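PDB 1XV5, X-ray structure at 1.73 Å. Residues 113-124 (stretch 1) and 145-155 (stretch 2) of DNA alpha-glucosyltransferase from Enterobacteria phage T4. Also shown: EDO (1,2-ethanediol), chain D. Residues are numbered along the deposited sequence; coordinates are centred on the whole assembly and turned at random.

Stretch 1 113-124: YQHDHSVLSLRR
Stretch 2 (145-155) GDFNKVLMKEW

The contact between residues 113-124 and 145-155 illustrates how two helix starts can be joined by one buried polar anchor, a water bridge and a small apolar seam; the two stretches bury 417 Å² between them. Stretch 1 begins in a strand, passes through a loop and enters a helix at V119; S118, the N-cap (phi/psi -68/154, chi1 t), accepts from L120 N at its OG, 3.1 Å away. Stretch 2 is helical from D146 to W155, behind the N-cap G145 (-72/172), with a wider pi-type turn at 147-151, where L151 N bonds to D146 O (3.2 Å) and M152 N to F147 O (3.0 Å).

The two starts lie side by side: the CA atoms of H117 and G145 are 6.6 Å apart, those of V119 and D146 5.9 Å. D146 (chi1 m, -71°) points toward stretch 1, and its OD1 accepts a hydrogen bond from V119 N at 3.0 Å. An aspartate suits this place because the first turn of a helix leaves amides without helical acceptors. Water 1 extends the link, donating to H117 O (2.7 Å) and accepting from F147 N (2.8 Å).

Beside this anchor lie the buried L122, F147, L151 and Q114. L122 (chi m, t) points toward stretch 2, setting its CD1 3.9 Å from F147 CB and its CB 3.8 Å from L151 CD2; L151 (m, p) also reaches V119, CD1 to CG1 at 4.3 Å. The leucines supply hydrocarbon surface with no polar group to satisfy. F147 (chi1 t, chi2 74°) offers a ring face to Q114 (chi1 t), whose aliphatic part suits it: CB sits 3.9 Å from the ring centroid of F147, almost on the normal, a CH-pi contact.

At the exposed margin, R123 (m, t, t) extends NH1 to 4.2 Å from E154 OE1, too far for a salt bridge. Water 3 instead connects R123 NE (2.7 Å) with E154 OE2 (3.2 Å).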

# COMPACT_ATOMS: atom_id res chain seq x y z
N TYR A 113 -7.25 -11.76 -3.31
CA TYR A 113 -6.61 -10.96 -2.27
C TYR A 113 -7.49 -9.74 -1.98
O TYR A 113 -7.85 -9.00 -2.90
CB TYR A 113 -5.25 -10.44 -2.74
CG TYR A 113 -4.09 -11.42 -2.66
CD1 TYR A 113 -3.27 -11.46 -1.53
CD2 TYR A 113 -3.79 -12.26 -3.73
CE1 TYR A 113 -2.15 -12.30 -1.49
CE2 TYR A 113 -2.68 -13.11 -3.69
CZ TYR A 113 -1.87 -13.12 -2.57
OH TYR A 113 -0.76 -13.93 -2.55
N GLN A 114 -7.84 -9.55 -0.72
CA GLN A 114 -8.62 -8.38 -0.34
C GLN A 114 -7.59 -7.40 0.21
O GLN A 114 -7.06 -7.60 1.30
CB GLN A 114 -9.65 -8.69 0.73
CG GLN A 114 -10.41 -7.45 1.15
CD GLN A 114 -10.92 -6.68 -0.05
OE1 GLN A 114 -11.79 -7.15 -0.80
NE2 GLN A 114 -10.38 -5.48 -0.26
N HIS A 115 -7.31 -6.36 -0.57
CA HIS A 115 -6.30 -5.37 -0.21
C HIS A 115 -6.79 -4.16 0.58
O HIS A 115 -5.97 -3.36 1.05
CB HIS A 115 -5.61 -4.89 -1.48
CG HIS A 115 -4.81 -5.95 -2.16
ND1 HIS A 115 -3.61 -6.41 -1.66
CD2 HIS A 115 -5.05 -6.68 -3.28
CE1 HIS A 115 -3.15 -7.37 -2.44
NE2 HIS A 115 -4.01 -7.55 -3.43
N ASP A 116 -8.10 -4.02 0.73
CA ASP A 116 -8.64 -2.87 1.45
C ASP A 116 -9.01 -3.17 2.90
O ASP A 116 -9.06 -4.33 3.33
CB ASP A 116 -9.81 -2.29 0.67
CG ASP A 116 -9.37 -1.66 -0.64
OD1 ASP A 116 -10.21 -1.46 -1.54
OD2 ASP A 116 -8.16 -1.36 -0.77
N HIS A 117 -9.28 -2.11 3.67
CA HIS A 117 -9.58 -2.25 5.09
C HIS A 117 -11.02 -2.00 5.55
O HIS A 117 -11.73 -2.94 5.91
CB HIS A 117 -8.64 -1.34 5.88
CG HIS A 117 -7.20 -1.52 5.54
ND1 HIS A 117 -6.48 -2.64 5.90
CD2 HIS A 117 -6.34 -0.74 4.84
CE1 HIS A 117 -5.25 -2.54 5.44
NE2 HIS A 117 -5.14 -1.40 4.79
N SER A 118 -11.43 -0.74 5.55
CA SER A 118 -12.76 -0.35 6.01
C SER A 118 -13.92 -0.81 5.13
O SER A 118 -13.76 -1.00 3.92
CB SER A 118 -12.83 1.17 6.17
OG SER A 118 -14.14 1.59 6.47
N VAL A 119 -15.09 -0.97 5.74
CA VAL A 119 -16.29 -1.36 5.01
C VAL A 119 -16.62 -0.30 3.97
O VAL A 119 -17.17 -0.61 2.91
CB VAL A 119 -17.51 -1.51 5.95
CG1 VAL A 119 -17.33 -2.73 6.84
CG2 VAL A 119 -17.67 -0.26 6.81
N LEU A 120 -16.29 0.96 4.27
CA LEU A 120 -16.55 2.07 3.37
C LEU A 120 -15.93 1.75 2.01
O LEU A 120 -16.58 1.90 0.97
CB LEU A 120 -15.96 3.37 3.93
CG LEU A 120 -16.33 4.70 3.25
CD1 LEU A 120 -15.83 5.85 4.10
CD2 LEU A 120 -15.73 4.77 1.85
N SER A 121 -14.68 1.32 2.03
CA SER A 121 -13.99 0.97 0.80
C SER A 121 -14.55 -0.33 0.24
O SER A 121 -14.89 -0.41 -0.94
CB SER A 121 -12.49 0.81 1.06
OG SER A 121 -11.91 2.01 1.53
N LEU A 122 -14.64 -1.34 1.09
CA LEU A 122 -15.13 -2.65 0.69
C LEU A 122 -16.48 -2.66 -0.02
O LEU A 122 -16.69 -3.46 -0.93
CB LEU A 122 -15.19 -3.57 1.91
CG LEU A 122 -13.83 -3.85 2.57
CD1 LEU A 122 -14.02 -4.71 3.81
CD2 LEU A 122 -12.92 -4.55 1.57
N ARG A 123 -17.40 -1.79 0.40
CA ARG A 123 -18.71 -1.75 -0.23
C ARG A 123 -18.72 -0.97 -1.55
O ARG A 123 -19.72 -0.99 -2.27
CB ARG A 123 -19.76 -1.17 0.73
CG ARG A 123 -20.07 -2.07 1.91
CD ARG A 123 -21.45 -1.79 2.49
NE ARG A 123 -21.78 -2.73 3.56
CZ ARG A 123 -21.58 -2.49 4.85
NH1 ARG A 123 -21.91 -3.41 5.75
NH2 ARG A 123 -21.08 -1.33 5.25
N ARG A 124 -17.62 -0.30 -1.86
CA ARG A 124 -17.52 0.44 -3.11
C ARG A 124 -17.17 -0.53 -4.23
O ARG A 124 -16.77 -0.12 -5.32
CB ARG A 124 -16.44 1.52 -3.02
CG ARG A 124 -16.75 2.67 -2.09
CD ARG A 124 -15.62 3.69 -2.12
NE ARG A 124 -15.88 4.87 -1.29
CZ ARG A 124 -16.91 5.69 -1.46
NH1 ARG A 124 -17.07 6.73 -0.65
NH2 ARG A 124 -17.79 5.46 -2.43
N GLY A 145 -10.40 -7.83 10.60
CA GLY A 145 -10.83 -6.74 9.75
C GLY A 145 -12.29 -6.83 9.35
O GLY A 145 -12.96 -7.83 9.62
N ASP A 146 -12.79 -5.78 8.71
CA ASP A 146 -14.18 -5.74 8.27
C ASP A 146 -14.48 -6.82 7.24
O ASP A 146 -15.57 -7.39 7.23
CB ASP A 146 -14.51 -4.36 7.71
CG ASP A 146 -14.58 -3.29 8.80
OD1 ASP A 146 -14.60 -2.09 8.46
OD2 ASP A 146 -14.63 -3.66 9.99
N PHE A 147 -13.52 -7.11 6.36
CA PHE A 147 -13.73 -8.13 5.34
C PHE A 147 -14.05 -9.48 6.00
O PHE A 147 -15.00 -10.15 5.61
CB PHE A 147 -12.49 -8.28 4.46
CG PHE A 147 -12.59 -9.38 3.44
CD1 PHE A 147 -13.39 -9.24 2.32
CD2 PHE A 147 -11.90 -10.57 3.63
CE1 PHE A 147 -13.50 -10.27 1.38
CE2 PHE A 147 -12.00 -11.61 2.70
CZ PHE A 147 -12.81 -11.46 1.57
N ASN A 148 -13.24 -9.85 6.99
CA ASN A 148 -13.41 -11.12 7.70
C ASN A 148 -14.62 -11.15 8.63
O ASN A 148 -15.40 -12.10 8.61
CB ASN A 148 -12.16 -11.43 8.54
CG ASN A 148 -11.00 -11.96 7.71
OD1 ASN A 148 -10.59 -11.34 6.73
ND2 ASN A 148 -10.46 -13.11 8.11
N LYS A 149 -14.76 -10.12 9.45
CA LYS A 149 -15.83 -10.06 10.44
C LYS A 149 -17.18 -9.53 10.00
O LYS A 149 -18.20 -9.81 10.64
CB LYS A 149 -15.35 -9.27 11.66
CG LYS A 149 -14.11 -9.86 12.33
CD LYS A 149 -14.37 -11.28 12.80
CE LYS A 149 -13.16 -11.86 13.52
NZ LYS A 149 -13.43 -13.23 14.04
N VAL A 150 -17.23 -8.77 8.92
CA VAL A 150 -18.50 -8.23 8.47
C VAL A 150 -19.00 -8.84 7.16
O VAL A 150 -20.04 -9.49 7.14
CB VAL A 150 -18.43 -6.69 8.31
CG1 VAL A 150 -19.78 -6.14 7.89
CG2 VAL A 150 -18.00 -6.06 9.63
N LEU A 151 -18.25 -8.64 6.08
CA LEU A 151 -18.66 -9.17 4.78
C LEU A 151 -18.73 -10.69 4.71
O LEU A 151 -19.72 -11.25 4.23
CB LEU A 151 -17.75 -8.63 3.67
CG LEU A 151 -17.96 -7.17 3.28
CD1 LEU A 151 -17.59 -6.26 4.44
CD2 LEU A 151 -17.10 -6.84 2.06
N MET A 152 -17.68 -11.37 5.17
CA MET A 152 -17.66 -12.83 5.14
C MET A 152 -18.82 -13.45 5.90
O MET A 152 -19.43 -14.42 5.44
CB MET A 152 -16.34 -13.35 5.70
CG MET A 152 -15.16 -13.23 4.75
SD MET A 152 -15.41 -14.14 3.20
CE MET A 152 -15.32 -15.83 3.79
N LYS A 153 -19.13 -12.90 7.07
CA LYS A 153 -20.22 -13.43 7.87
C LYS A 153 -21.56 -13.05 7.26
O LYS A 153 -22.59 -13.67 7.55
CB LYS A 153 -20.12 -12.92 9.31
CG LYS A 153 -18.88 -13.43 10.03
CD LYS A 153 -18.91 -13.13 11.52
CE LYS A 153 -17.70 -13.75 12.21
NZ LYS A 153 -17.73 -13.57 13.68
N GLU A 154 -21.54 -12.04 6.39
CA GLU A 154 -22.76 -11.59 5.72
C GLU A 154 -23.05 -12.48 4.52
O GLU A 154 -24.21 -12.75 4.21
CB GLU A 154 -22.60 -10.14 5.26
CG GLU A 154 -23.83 -9.56 4.61
CD GLU A 154 -23.67 -8.09 4.26
OE1 GLU A 154 -23.35 -7.30 5.18
OE2 GLU A 154 -23.86 -7.73 3.08
N TRP A 155 -22.00 -12.95 3.86
CA TRP A 155 -22.17 -13.81 2.70
C TRP A 155 -22.35 -15.26 3.14
O TRP A 155 -22.96 -16.06 2.43
CB TRP A 155 -20.95 -13.71 1.77
CG TRP A 155 -20.71 -12.33 1.22
CD1 TRP A 155 -21.65 -11.46 0.74
CD2 TRP A 155 -19.44 -11.69 1.05
NE1 TRP A 155 -21.04 -10.31 0.28
CE2 TRP A 155 -19.68 -10.43 0.46
CE3 TRP A 155 -18.12 -12.06 1.33
CZ2 TRP A 155 -18.65 -9.54 0.15
CZ3 TRP A 155 -17.09 -11.17 1.02
CH2 TRP A 155 -17.37 -9.92 0.43
C1 EDO D . -6.91 1.72 -2.48
O1 EDO D . -7.82 0.65 -2.80
C2 EDO D . -5.47 1.38 -2.88
O2 EDO D . -4.95 0.29 -2.10
O HOH W 1 -11.13 -5.56 6.37
O HOH W 2 -24.51 -4.92 5.19
O HOH W 3 -22.16 -5.09 2.31